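Local coordinates for tetracycline repressor protein class G (Acinetobacter baumannii, PDB 6RX9) that represses the tetracycline resistance gene by binding its operator DNA through a helix-turn-helix region and loses affinity for that DNA when tetracycline binds, at residues 66-78 with 112-125. Numbering follows the deposited sequence.
Sequences RSLPEENEDWRVF and TAETQIRFLCAEGF
Phe119 projects from helix 110-122 between Pro69 and Glu123. Its chi1 of 171° swings the ring away from the backbone N and out to the loop before helix 75-91. Pro69, rigid and apolar, presents its CB-CG edge to one face in a CH-pi contact, its CB 3.6 Å from the Phe119 ring centroid; Glu123 CG lies over the opposite face, toward its rim. The Phe119 edge turns toward the face of Phe78, a T-shaped pair with planes at 81°. A second T-shaped pair closes the far end, where Phe125 CE1 comes within 3.6 Å of Trp75 CE3. Trp75 also packs on Ile196 and Phe199 of helix 185-202.

Two polar bonds flank these rings. The extended side chain of Gln116 sends NE2 to a lone pair of Ser67 O, in the carbonyl plane, at 2.7 Å and nearly straight. Glu123 bends at chi2 and accepts Trp75 N on the anti lone pair of OE2, at 2.9 Å, at the N-terminus of helix 75-91. That helix end probably stabilises the Glu123 carboxylate, though the nearby N-cap Asp74 would offset part of this. Since Gln116 also touches Asn82, a likely tetracycline-binding residue, its bond to Ser67 ties the loop to the edge of the probable drug pocket.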
loop_
_atom_site.group_PDB
_atom_site.type_symbol
_atom_site.label_atom_id
_atom_site.label_comp_id
_atom_site.label_asym_id
_atom_site.label_seq_id
_atom_site.Cartn_x
_atom_site.Cartn_y
_atom_site.Cartn_z
ATOM N N ARG A 66 -17.183 11.503 3.367
ATOM C CA ARG A 66 -16.587 11.563 4.732
ATOM C C ARG A 66 -15.286 12.381 4.712
ATOM O O ARG A 66 -14.468 12.209 5.640
ATOM C CB ARG A 66 -16.353 10.139 5.250
ATOM C CG ARG A 66 -17.576 9.516 5.908
ATOM C CD ARG A 66 -17.793 10.070 7.302
ATOM N NE ARG A 66 -18.973 9.515 7.951
ATOM C CZ ARG A 66 -19.303 9.710 9.226
ATOM N NH1 ARG A 66 -18.534 10.444 10.016
ATOM N NH2 ARG A 66 -20.404 9.163 9.712
ATOM N N SER A 67 -15.116 13.261 3.719
ATOM C CA SER A 67 -13.887 14.073 3.510
ATOM C C SER A 67 -13.905 15.332 4.390
ATOM O O SER A 67 -12.810 15.822 4.723
ATOM C CB SER A 67 -13.718 14.428 2.052
ATOM O OG SER A 67 -14.788 15.242 1.598
ATOM N N LEU A 68 -15.091 15.837 4.751
ATOM C CA LEU A 68 -15.263 17.114 5.499
ATOM C C LEU A 68 -15.655 16.825 6.948
ATOM O O LEU A 68 -16.584 16.060 7.200
ATOM C CB LEU A 68 -16.325 17.968 4.798
ATOM C CG LEU A 68 -15.960 18.457 3.396
ATOM C CD1 LEU A 68 -17.093 19.275 2.796
ATOM C CD2 LEU A 68 -14.669 19.264 3.415
ATOM N N PRO A 69 -14.962 17.428 7.944
ATOM C CA PRO A 69 -15.361 17.309 9.347
ATOM C C PRO A 69 -16.811 17.760 9.578
ATOM O O PRO A 69 -17.198 18.789 9.048
ATOM C CB PRO A 69 -14.393 18.236 10.097
ATOM C CG PRO A 69 -13.190 18.340 9.185
ATOM C CD PRO A 69 -13.746 18.241 7.780
ATOM N N GLU A 70 -17.564 16.979 10.356
ATOM C CA GLU A 70 -18.965 17.282 10.750
ATOM C C GLU A 70 -18.943 18.064 12.068
ATOM O O GLU A 70 -18.005 17.859 12.867
ATOM C CB GLU A 70 -19.771 15.985 10.855
ATOM C CG GLU A 70 -19.843 15.227 9.540
ATOM C CD GLU A 70 -20.615 13.918 9.584
ATOM O OE1 GLU A 70 -20.861 13.411 10.700
ATOM O OE2 GLU A 70 -20.966 13.407 8.500
ATOM N N GLU A 71 -19.923 18.946 12.276
ATOM C CA GLU A 71 -20.019 19.782 13.501
ATOM C C GLU A 71 -20.178 18.855 14.716
ATOM O O GLU A 71 -20.850 17.816 14.587
ATOM C CB GLU A 71 -21.149 20.810 13.385
ATOM C CG GLU A 71 -22.544 20.219 13.254
ATOM C CD GLU A 71 -23.642 21.246 13.014
ATOM O OE1 GLU A 71 -23.464 22.414 13.421
ATOM O OE2 GLU A 71 -24.670 20.881 12.408
ATOM N N ASN A 72 -19.531 19.203 15.832
ATOM C CA ASN A 72 -19.652 18.506 17.142
ATOM C C ASN A 72 -18.997 17.116 17.078
ATOM O O ASN A 72 -19.295 16.295 17.967
ATOM C CB ASN A 72 -21.114 18.413 17.595
ATOM C CG ASN A 72 -21.807 19.759 17.639
ATOM O OD1 ASN A 72 -21.205 20.757 18.027
ATOM N ND2 ASN A 72 -23.070 19.798 17.248
ATOM N N GLU A 73 -18.130 16.860 16.091
ATOM C CA GLU A 73 -17.335 15.603 15.991
ATOM C C GLU A 73 -15.862 15.958 16.235
ATOM O O GLU A 73 -15.395 16.964 15.670
ATOM C CB GLU A 73 -17.590 14.901 14.650
ATOM C CG GLU A 73 -16.433 14.959 13.661
ATOM C CD GLU A 73 -16.610 14.120 12.403
ATOM O OE1 GLU A 73 -17.230 13.040 12.486
ATOM O OE2 GLU A 73 -16.125 14.548 11.338
ATOM N N ASP A 74 -15.169 15.177 17.068
ATOM C CA ASP A 74 -13.743 15.411 17.421
ATOM C C ASP A 74 -12.858 14.785 16.335
ATOM O O ASP A 74 -13.385 14.003 15.515
ATOM C CB ASP A 74 -13.412 14.877 18.818
ATOM C CG ASP A 74 -13.158 13.381 18.855
ATOM O OD1 ASP A 74 -13.995 12.636 18.311
ATOM O OD2 ASP A 74 -12.113 12.977 19.403
ATOM N N TRP A 75 -11.569 15.126 16.342
ATOM C CA TRP A 75 -10.572 14.721 15.316
ATOM C C TRP A 75 -10.448 13.192 15.243
ATOM O O TRP A 75 -10.165 12.685 14.143
ATOM C CB TRP A 75 -9.216 15.393 15.578
ATOM C CG TRP A 75 -8.534 14.983 16.848
ATOM C CD1 TRP A 75 -8.664 15.555 18.081
ATOM C CD2 TRP A 75 -7.580 13.920 17.001
ATOM N NE1 TRP A 75 -7.866 14.915 18.992
ATOM C CE2 TRP A 75 -7.187 13.908 18.357
ATOM C CE3 TRP A 75 -7.022 12.979 16.127
ATOM C CZ2 TRP A 75 -6.264 12.987 18.852
ATOM C CZ3 TRP A 75 -6.113 12.070 16.619
ATOM C CH2 TRP A 75 -5.741 12.076 17.962
ATOM N N ARG A 76 -10.655 12.484 16.358
ATOM C CA ARG A 76 -10.486 11.005 16.440
ATOM C C ARG A 76 -11.570 10.316 15.602
ATOM O O ARG A 76 -11.227 9.402 14.825
ATOM C CB ARG A 76 -10.538 10.527 17.894
ATOM C CG ARG A 76 -9.434 11.097 18.773
ATOM C CD ARG A 76 -9.498 10.547 20.186
ATOM N NE ARG A 76 -8.961 11.484 21.164
ATOM C CZ ARG A 76 -9.677 12.277 21.963
ATOM N NH1 ARG A 76 -9.054 13.081 22.810
ATOM N NH2 ARG A 76 -10.999 12.274 21.926
ATOM N N VAL A 77 -12.825 10.744 15.745
ATOM C CA VAL A 77 -13.986 10.178 14.997
ATOM C C VAL A 77 -13.829 10.525 13.510
ATOM O O VAL A 77 -14.085 9.636 12.677
ATOM C CB VAL A 77 -15.329 10.669 15.573
ATOM C CG1 VAL A 77 -16.503 10.278 14.689
ATOM C CG2 VAL A 77 -15.537 10.161 16.993
ATOM N N PHE A 78 -13.400 11.754 13.194
ATOM C CA PHE A 78 -13.186 12.237 11.803
ATOM C C PHE A 78 -12.174 11.337 11.081
ATOM O O PHE A 78 -12.488 10.869 9.971
ATOM C CB PHE A 78 -12.701 13.688 11.769
ATOM C CG PHE A 78 -12.256 14.129 10.398
ATOM C CD1 PHE A 78 -13.166 14.204 9.355
ATOM C CD2 PHE A 78 -10.929 14.435 10.140
ATOM C CE1 PHE A 78 -12.762 14.589 8.086
ATOM C CE2 PHE A 78 -10.524 14.815 8.869
ATOM C CZ PHE A 78 -11.441 14.894 7.846
ATOM N N THR A 112 -10.659 21.006 -0.030
ATOM C CA THR A 112 -10.919 19.884 0.914
ATOM C C THR A 112 -9.693 19.671 1.808
ATOM O O THR A 112 -9.882 19.519 3.031
ATOM C CB THR A 112 -11.295 18.601 0.162
ATOM O OG1 THR A 112 -12.495 18.863 -0.567
ATOM C CG2 THR A 112 -11.503 17.413 1.075
ATOM N N ALA A 113 -8.493 19.661 1.218
ATOM C CA ALA A 113 -7.196 19.501 1.920
ATOM C C ALA A 113 -7.066 20.564 3.016
ATOM O O ALA A 113 -6.812 20.187 4.176
ATOM C CB ALA A 113 -6.056 19.587 0.935
ATOM N N GLU A 114 -7.249 21.840 2.659
ATOM C CA GLU A 114 -7.089 22.996 3.582
ATOM C C GLU A 114 -8.100 22.884 4.729
ATOM O O GLU A 114 -7.686 23.082 5.886
ATOM C CB GLU A 114 -7.246 24.323 2.837
ATOM C CG GLU A 114 -7.066 25.532 3.738
ATOM C CD GLU A 114 -6.537 26.788 3.066
ATOM O OE1 GLU A 114 -6.156 26.715 1.881
ATOM O OE2 GLU A 114 -6.501 27.838 3.737
ATOM N N THR A 115 -9.365 22.573 4.421
ATOM C CA THR A 115 -10.450 22.376 5.423
ATOM C C THR A 115 -10.022 21.293 6.425
ATOM O O THR A 115 -10.139 21.542 7.642
ATOM C CB THR A 115 -11.787 22.019 4.757
ATOM O OG1 THR A 115 -12.102 23.024 3.793
ATOM C CG2 THR A 115 -12.922 21.911 5.753
ATOM N N GLN A 116 -9.536 20.150 5.931
ATOM C CA GLN A 116 -9.077 19.002 6.763
ATOM C C GLN A 116 -7.912 19.446 7.656
ATOM O O GLN A 116 -7.976 19.195 8.878
ATOM C CB GLN A 116 -8.656 17.816 5.889
ATOM C CG GLN A 116 -9.821 17.085 5.234
ATOM C CD GLN A 116 -9.376 15.844 4.498
ATOM O OE1 GLN A 116 -8.188 15.617 4.282
ATOM N NE2 GLN A 116 -10.334 15.018 4.106
ATOM N N ILE A 117 -6.893 20.084 7.070
ATOM C CA ILE A 117 -5.650 20.521 7.780
ATOM C C ILE A 117 -6.019 21.561 8.849
ATOM O O ILE A 117 -5.567 21.403 10.000
ATOM C CB ILE A 117 -4.599 21.054 6.783
ATOM C CG1 ILE A 117 -4.082 19.945 5.862
ATOM C CG2 ILE A 117 -3.458 21.749 7.515
ATOM C CD1 ILE A 117 -3.395 20.447 4.613
ATOM N N ARG A 118 -6.807 22.578 8.486
ATOM C CA ARG A 118 -7.210 23.683 9.401
ATOM C C ARG A 118 -8.013 23.113 10.580
ATOM O O ARG A 118 -7.829 23.614 11.706
ATOM C CB ARG A 118 -7.990 24.765 8.645
ATOM C CG ARG A 118 -7.112 25.726 7.854
ATOM C CD ARG A 118 -7.870 26.970 7.439
ATOM N NE ARG A 118 -7.122 27.844 6.542
ATOM C CZ ARG A 118 -6.211 28.742 6.917
ATOM N NH1 ARG A 118 -5.889 28.894 8.192
ATOM N NH2 ARG A 118 -5.613 29.489 6.005
ATOM N N PHE A 119 -8.850 22.096 10.342
ATOM C CA PHE A 119 -9.658 21.413 11.390
ATOM C C PHE A 119 -8.732 20.701 12.387
ATOM O O PHE A 119 -8.928 20.868 13.606
ATOM C CB PHE A 119 -10.655 20.425 10.781
ATOM C CG PHE A 119 -11.341 19.546 11.796
ATOM C CD1 PHE A 119 -12.233 20.081 12.713
ATOM C CD2 PHE A 119 -11.092 18.182 11.840
ATOM C CE1 PHE A 119 -12.858 19.276 13.654
ATOM C CE2 PHE A 119 -11.722 17.375 12.777
ATOM C CZ PHE A 119 -12.602 17.924 13.683
ATOM N N LEU A 120 -7.762 19.926 11.895
ATOM C CA LEU A 120 -6.790 19.205 12.762
ATOM C C LEU A 120 -5.989 20.226 13.581
ATOM O O LEU A 120 -5.768 19.972 14.785
ATOM C CB LEU A 120 -5.877 18.317 11.907
ATOM C CG LEU A 120 -6.540 17.083 11.295
ATOM C CD1 LEU A 120 -5.506 16.185 10.638
ATOM C CD2 LEU A 120 -7.332 16.303 12.337
ATOM N N CYS A 121 -5.597 21.348 12.967
ATOM C CA CYS A 121 -4.858 22.454 13.634
ATOM C C CYS A 121 -5.696 23.011 14.792
ATOM O O CYS A 121 -5.125 23.222 15.882
ATOM C CB CYS A 121 -4.480 23.556 12.651
ATOM S SG CYS A 121 -3.138 23.071 11.534
ATOM N N ALA A 122 -6.999 23.208 14.570
ATOM C CA ALA A 122 -7.978 23.647 15.595
ATOM C C ALA A 122 -8.049 22.612 16.728
ATOM O O ALA A 122 -8.315 23.015 17.874
ATOM C CB ALA A 122 -9.332 23.870 14.963
ATOM N N GLU A 123 -7.808 21.333 16.416
ATOM C CA GLU A 123 -7.918 20.186 17.361
ATOM C C GLU A 123 -6.567 19.903 18.036
ATOM O O GLU A 123 -6.484 18.894 18.767
ATOM C CB GLU A 123 -8.449 18.951 16.625
ATOM C CG GLU A 123 -9.943 19.008 16.339
ATOM C CD GLU A 123 -10.825 18.799 17.561
ATOM O OE1 GLU A 123 -11.080 19.788 18.277
ATOM O OE2 GLU A 123 -11.246 17.647 17.802
ATOM N N GLY A 124 -5.552 20.745 17.809
ATOM C CA GLY A 124 -4.284 20.733 18.566
ATOM C C GLY A 124 -3.127 20.100 17.807
ATOM O O GLY A 124 -2.077 19.880 18.441
ATOM N N PHE A 125 -3.289 19.808 16.510
ATOM C CA PHE A 125 -2.183 19.392 15.605
ATOM C C PHE A 125 -1.421 20.638 15.140
ATOM O O PHE A 125 -2.054 21.696 14.982
ATOM C CB PHE A 125 -2.702 18.640 14.376
ATOM C CG PHE A 125 -3.130 17.214 14.614
ATOM C CD1 PHE A 125 -4.352 16.926 15.203
ATOM C CD2 PHE A 125 -2.320 16.157 14.225
ATOM C CE1 PHE A 125 -4.746 15.613 15.413
ATOM C CE2 PHE A 125 -2.717 14.845 14.433
ATOM C CZ PHE A 125 -3.930 14.575 15.024
#